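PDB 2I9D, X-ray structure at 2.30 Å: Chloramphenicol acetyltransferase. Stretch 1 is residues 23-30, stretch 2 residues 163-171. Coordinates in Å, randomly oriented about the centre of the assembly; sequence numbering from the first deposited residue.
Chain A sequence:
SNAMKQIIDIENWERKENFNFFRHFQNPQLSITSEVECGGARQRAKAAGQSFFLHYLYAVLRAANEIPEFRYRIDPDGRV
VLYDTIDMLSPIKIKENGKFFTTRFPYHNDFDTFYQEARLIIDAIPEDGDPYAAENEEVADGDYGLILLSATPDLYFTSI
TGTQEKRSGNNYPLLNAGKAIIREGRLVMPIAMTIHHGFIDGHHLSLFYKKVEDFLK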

ATOM      1  N   ARG A  23     -15.170  13.938  -6.042  1.00 38.32           N
ATOM      2  CA  ARG A  23     -16.559  13.798  -5.530  1.00 39.02           C
ATOM      3  C   ARG A  23     -17.295  12.519  -5.909  1.00 38.47           C
ATOM      4  O   ARG A  23     -17.977  11.949  -5.077  1.00 39.12           O
ATOM      5  CB  ARG A  23     -17.441  15.004  -5.910  1.00 38.91           C
ATOM      6  CG  ARG A  23     -18.700  15.143  -5.016  1.00 40.95           C
ATOM      7  CD  ARG A  23     -19.643  16.298  -5.442  1.00 40.66           C
ATOM      8  NE  ARG A  23     -19.127  17.620  -5.066  1.00 42.01           N
ATOM      9  CZ  ARG A  23     -19.208  18.152  -3.840  1.00 42.83           C
ATOM     10  NH1 ARG A  23     -19.776  17.478  -2.834  1.00 41.70           N
ATOM     11  NH2 ARG A  23     -18.714  19.370  -3.614  1.00 40.87           N
ATOM     12  N   HIS A  24     -17.167  12.063  -7.146  1.00 37.90           N
ATOM     13  CA  HIS A  24     -17.922  10.880  -7.577  1.00 37.24           C
ATOM     14  C   HIS A  24     -17.097   9.606  -7.735  1.00 35.20           C
ATOM     15  O   HIS A  24     -17.602   8.586  -8.199  1.00 35.14           O
ATOM     16  CB  HIS A  24     -18.701  11.224  -8.848  1.00 38.69           C
ATOM     17  CG  HIS A  24     -19.593  12.415  -8.672  1.00 43.13           C
ATOM     18  ND1 HIS A  24     -20.669  12.416  -7.802  1.00 46.57           N
ATOM     19  CD2 HIS A  24     -19.537  13.661  -9.207  1.00 46.51           C
ATOM     20  CE1 HIS A  24     -21.246  13.606  -7.823  1.00 49.18           C
ATOM     21  NE2 HIS A  24     -20.580  14.379  -8.667  1.00 49.33           N
ATOM     22  N   PHE A  25     -15.841   9.665  -7.293  1.00 32.70           N
ATOM     23  CA  PHE A  25     -14.921   8.525  -7.328  1.00 30.10           C
ATOM     24  C   PHE A  25     -15.391   7.362  -6.462  1.00 28.44           C
ATOM     25  O   PHE A  25     -15.800   7.579  -5.312  1.00 28.18           O
ATOM     26  CB  PHE A  25     -13.533   8.977  -6.850  1.00 29.26           C
ATOM     27  CG  PHE A  25     -12.661   9.547  -7.946  1.00 28.73           C
ATOM     28  CD1 PHE A  25     -13.173  10.482  -8.861  1.00 26.29           C
ATOM     29  CD2 PHE A  25     -11.322   9.156  -8.051  1.00 27.41           C
ATOM     30  CE1 PHE A  25     -12.378  11.020  -9.852  1.00 28.25           C
ATOM     31  CE2 PHE A  25     -10.504   9.671  -9.063  1.00 29.27           C
ATOM     32  CZ  PHE A  25     -11.030  10.616  -9.968  1.00 28.66           C
ATOM     33  N   GLN A  26     -15.314   6.154  -7.017  1.00 26.34           N
ATOM     34  CA  GLN A  26     -15.406   4.917  -6.249  1.00 26.41           C
ATOM     35  C   GLN A  26     -14.458   4.880  -5.016  1.00 25.03           C
ATOM     36  O   GLN A  26     -14.860   4.526  -3.898  1.00 24.89           O
ATOM     37  CB  GLN A  26     -15.195   3.681  -7.151  1.00 25.75           C
ATOM     38  CG  GLN A  26     -15.174   2.338  -6.354  1.00 27.12           C
ATOM     39  CD  GLN A  26     -15.327   1.076  -7.219  1.00 28.39           C
ATOM     40  OE1 GLN A  26     -16.103   1.052  -8.178  1.00 33.36           O
ATOM     41  NE2 GLN A  26     -14.593   0.025  -6.873  1.00 29.16           N
ATOM     42  N   ASN A  27     -13.206   5.260  -5.225  1.00 24.16           N
ATOM     43  CA  ASN A  27     -12.245   5.351  -4.156  1.00 23.24           C
ATOM     44  C   ASN A  27     -11.450   6.647  -4.306  1.00 23.76           C
ATOM     45  O   ASN A  27     -10.560   6.721  -5.144  1.00 24.18           O
ATOM     46  CB  ASN A  27     -11.334   4.105  -4.187  1.00 22.48           C
ATOM     47  CG  ASN A  27     -10.146   4.242  -3.298  1.00 20.37           C
ATOM     48  OD1 ASN A  27     -10.133   5.071  -2.389  1.00 21.02           O
ATOM     49  ND2 ASN A  27      -9.128   3.462  -3.562  1.00 19.78           N
ATOM     50  N   PRO A  28     -11.803   7.688  -3.522  1.00 24.23           N
ATOM     51  CA  PRO A  28     -11.129   9.011  -3.513  1.00 23.75           C
ATOM     52  C   PRO A  28      -9.907   9.088  -2.596  1.00 23.64           C
ATOM     53  O   PRO A  28      -9.367  10.170  -2.392  1.00 23.06           O
ATOM     54  CB  PRO A  28     -12.207   9.931  -2.939  1.00 23.77           C
ATOM     55  CG  PRO A  28     -12.911   9.060  -1.940  1.00 23.24           C
ATOM     56  CD  PRO A  28     -12.949   7.668  -2.581  1.00 23.76           C
ATOM     57  N   GLN A  29      -9.472   7.947  -2.067  1.00 23.78           N
ATOM     58  CA  GLN A  29      -8.463   7.930  -1.013  1.00 23.92           C
ATOM     59  C   GLN A  29      -7.125   7.618  -1.599  1.00 23.76           C
ATOM     60  O   GLN A  29      -7.003   6.894  -2.587  1.00 21.92           O
ATOM     61  CB  GLN A  29      -8.771   6.848   0.023  1.00 23.48           C
ATOM     62  CG  GLN A  29     -10.159   6.980   0.650  1.00 25.69           C
ATOM     63  CD  GLN A  29     -10.374   6.053   1.811  1.00 26.81           C
ATOM     64  OE1 GLN A  29     -10.960   6.446   2.811  1.00 29.13           O
ATOM     65  NE2 GLN A  29      -9.901   4.810   1.692  1.00 27.05           N
ATOM     66  N   LEU A  30      -6.095   8.123  -0.954  1.00 24.14           N
ATOM     67  CA  LEU A  30      -4.818   7.504  -1.226  1.00 25.58           C
ATOM     68  C   LEU A  30      -4.107   7.025   0.017  1.00 24.30           C
ATOM     69  O   LEU A  30      -4.267   7.626   1.086  1.00 23.90           O
ATOM     70  CB  LEU A  30      -3.969   8.334  -2.223  1.00 27.48           C
ATOM     71  CG  LEU A  30      -2.779   9.279  -2.134  1.00 29.82           C
ATOM     72  CD1 LEU A  30      -1.634   8.761  -1.264  1.00 30.04           C
ATOM     73  CD2 LEU A  30      -2.346   9.310  -3.583  1.00 30.37           C
ATOM     74  N   THR A 163      -8.325   0.293   4.815  1.00 21.57           N
ATOM     75  CA  THR A 163      -9.688  -0.081   4.450  1.00 20.80           C
ATOM     76  C   THR A 163     -10.476   1.145   3.940  1.00 20.67           C
ATOM     77  O   THR A 163     -10.025   2.283   4.036  1.00 21.25           O
ATOM     78  CB  THR A 163     -10.421  -0.729   5.664  1.00 20.45           C
ATOM     79  OG1 THR A 163     -10.220   0.074   6.820  1.00 19.79           O
ATOM     80  CG2 THR A 163      -9.876  -2.100   5.945  1.00 18.42           C
ATOM     81  N   GLN A 164     -11.640   0.908   3.373  1.00 19.62           N
ATOM     82  CA  GLN A 164     -12.485   1.994   2.963  1.00 20.48           C
ATOM     83  C   GLN A 164     -13.949   1.658   3.374  1.00 20.43           C
ATOM     84  O   GLN A 164     -14.540   0.694   2.865  1.00 20.48           O
ATOM     85  CB  GLN A 164     -12.339   2.217   1.444  1.00 19.94           C
ATOM     86  CG  GLN A 164     -13.013   3.486   0.918  1.00 20.25           C
ATOM     87  CD  GLN A 164     -13.204   3.453  -0.611  1.00 22.06           C
ATOM     88  OE1 GLN A 164     -12.517   2.705  -1.335  1.00 22.72           O
ATOM     89  NE2 GLN A 164     -14.151   4.251  -1.101  1.00 20.19           N
ATOM     90  N   GLU A 165     -14.521   2.438   4.283  1.00 20.20           N
ATOM     91  CA  GLU A 165     -15.866   2.148   4.754  1.00 21.00           C
ATOM     92  C   GLU A 165     -16.964   2.326   3.697  1.00 21.63           C
ATOM     93  O   GLU A 165     -17.825   1.453   3.500  1.00 21.53           O
ATOM     94  CB  GLU A 165     -16.211   2.959   6.005  1.00 20.60           C
ATOM     95  CG  GLU A 165     -17.700   2.803   6.393  1.00 21.13           C
ATOM     96  CD  GLU A 165     -18.073   3.425   7.730  1.00 22.41           C
ATOM     97  OE1 GLU A 165     -17.179   3.983   8.401  1.00 25.16           O
ATOM     98  OE2 GLU A 165     -19.276   3.335   8.114  1.00 24.29           O
ATOM     99  N   LYS A 166     -16.917   3.465   3.026  1.00 22.75           N
ATOM    100  CA  LYS A 166     -17.971   3.924   2.141  1.00 24.88           C
ATOM    101  C   LYS A 166     -17.358   4.625   0.927  1.00 25.15           C
ATOM    102  O   LYS A 166     -16.168   4.877   0.900  1.00 25.19           O
ATOM    103  CB  LYS A 166     -18.946   4.864   2.899  1.00 24.11           C
ATOM    104  CG  LYS A 166     -18.302   6.049   3.550  1.00 26.00           C
ATOM    105  CD  LYS A 166     -19.259   6.767   4.490  1.00 25.78           C
ATOM    106  CE  LYS A 166     -19.013   6.371   5.902  1.00 27.48           C
ATOM    107  NZ  LYS A 166     -19.701   7.263   6.885  1.00 27.38           N
ATOM    108  N   ARG A 167     -18.198   4.914  -0.065  1.00 26.38           N
ATOM    109  CA  ARG A 167     -17.793   5.560  -1.304  1.00 27.34           C
ATOM    110  C   ARG A 167     -17.115   6.921  -1.155  1.00 27.54           C
ATOM    111  O   ARG A 167     -16.136   7.195  -1.846  1.00 27.37           O
ATOM    112  CB  ARG A 167     -18.974   5.635  -2.276  1.00 27.82           C
ATOM    113  CG  ARG A 167     -18.537   5.694  -3.717  1.00 29.41           C
ATOM    114  CD  ARG A 167     -19.659   6.121  -4.639  1.00 32.54           C
ATOM    115  NE  ARG A 167     -19.149   6.344  -5.999  1.00 35.58           N
ATOM    116  CZ  ARG A 167     -18.901   5.383  -6.895  1.00 35.76           C
ATOM    117  NH1 ARG A 167     -19.094   4.106  -6.590  1.00 34.77           N
ATOM    118  NH2 ARG A 167     -18.456   5.701  -8.114  1.00 35.66           N
ATOM    119  N   SER A 168     -17.615   7.763  -0.252  1.00 27.97           N
ATOM    120  CA  SER A 168     -17.005   9.079  -0.005  1.00 28.12           C
ATOM    121  C   SER A 168     -15.699   8.975   0.783  1.00 28.65           C
ATOM    122  O   SER A 168     -15.014   9.988   0.997  1.00 29.33           O
ATOM    123  CB  SER A 168     -17.994   9.995   0.745  1.00 28.36           C
ATOM    124  OG  SER A 168     -18.343   9.471   2.016  1.00 28.07           O
ATOM    125  N   GLY A 169     -15.368   7.760   1.225  1.00 27.96           N
ATOM    126  CA  GLY A 169     -14.125   7.491   1.950  1.00 28.00           C
ATOM    127  C   GLY A 169     -14.324   7.279   3.448  1.00 27.71           C
ATOM    128  O   GLY A 169     -15.428   7.467   3.964  1.00 29.27           O
ATOM    129  N   ASN A 170     -13.267   6.928   4.163  1.00 26.34           N
ATOM    130  CA  ASN A 170     -13.350   6.834   5.626  1.00 25.36           C
ATOM    131  C   ASN A 170     -13.739   8.158   6.271  1.00 25.03           C
ATOM    132  O   ASN A 170     -13.433   9.216   5.729  1.00 24.56           O
ATOM    133  CB  ASN A 170     -12.008   6.373   6.205  1.00 25.02           C
ATOM    134  CG  ASN A 170     -11.582   5.031   5.672  1.00 23.58           C
ATOM    135  OD1 ASN A 170     -12.409   4.176   5.434  1.00 22.50           O
ATOM    136  ND2 ASN A 170     -10.285   4.833   5.507  1.00 24.54           N
ATOM    137  N   ASN A 171     -14.369   8.097   7.446  1.00 24.74           N
ATOM    138  CA  ASN A 171     -14.734   9.319   8.190  1.00 24.67           C
ATOM    139  C   ASN A 171     -13.539  10.194   8.579  1.00 25.42           C
ATOM    140  O   ASN A 171     -13.655  11.421   8.578  1.00 26.61           O
ATOM    141  CB  ASN A 171     -15.572   8.978   9.421  1.00 23.84           C
ATOM    142  CG  ASN A 171     -16.852   8.282   9.056  1.00 23.33           C
ATOM    143  OD1 ASN A 171     -17.488   8.628   8.061  1.00 22.12           O
ATOM    144  ND2 ASN A 171     -17.224   7.263   9.829  1.00 21.32           N
TER
HETATM  145  O   HOH W   1     -16.026   9.475  -3.485  1.00 29.53           O

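Although any two residues that touch lie at least 134 positions apart in sequence, these segments of the chain bury 422 Å² between them. Stretch 1 is mostly loop and enters a strand at Gln29; stretch 2 has no regular helix or strand but contains a type I turn from Lys166 to Gly169, closed by Gly169 N donating to Lys166 O at 3.0 Å. Of the CA atoms, those of Gln26 and Arg167 come closest, at 5.5 Å. No hydrogen bond runs directly from backbone to backbone across the interface; side-chain amides and a guanidinium make the links instead.

Two strong links end on backbone carbonyls of stretch 1. Gln164 NE2 donates to Gln26 O at 2.9 Å, almost linearly, and also, within its own stretch, to Lys166 O at 2.9 Å. A primary amide suits this position because its two N-H groups can serve both carbonyls, tying the turn to the neighbouring loop. Arg167 leaves its backbone sideways, but its extended chain carries NH2 to within 3.0 Å of His24 O, a hydrogen bond near the guanidinium plane, where the N-H groups point. Gln26 N lies over one face of that group, 3.4 Å from Arg167 NH2; both atoms are donors, so this is proximity without a hydrogen bond.

Gln29, whose CA-to-CB bond points toward stretch 2, uses both ends of its amide. Its OE1 accepts from Asn170 N at 2.7 Å with nearly ideal geometry, while its NE2 makes a weak bond to Thr163 O at 3.4 Å. The same Thr163 O receives a stronger bond from Asn170 ND2 at 3.0 Å, and Asn170 OD1 accepts from Glu165 N at 3.0 Å. Asn170 thus braces its own loop through its side chain while offering its backbone N to Gln29. In stretch 1, Asn27 OD1 accepts from Gln29 N at 3.0 Å, supporting the backbone that presents the glutamine.

A water joins the main chains where they do not bond directly: it donates to Phe25 O at 2.6 Å and to Arg167 O at 2.8 Å, bridging two acceptors that cannot bond each other.

Packing completes the contact. The CA-to-CB bond of Pro28 points toward stretch 2, and its ring packs on the turn, with CD 3.3 Å from Arg167 O and CG 3.7 Å from Ser168 O, a compact nonpolar filler beside the peptide carbonyls. Next to it, Gly169 CA approaches Gln29 OE1 to 3.4 Å. An ideal CB there would lie 3.3 Å from Gln29 OE1 and, at these backbone angles, would jam against the preceding carbonyl O, which by itself calls for glycine.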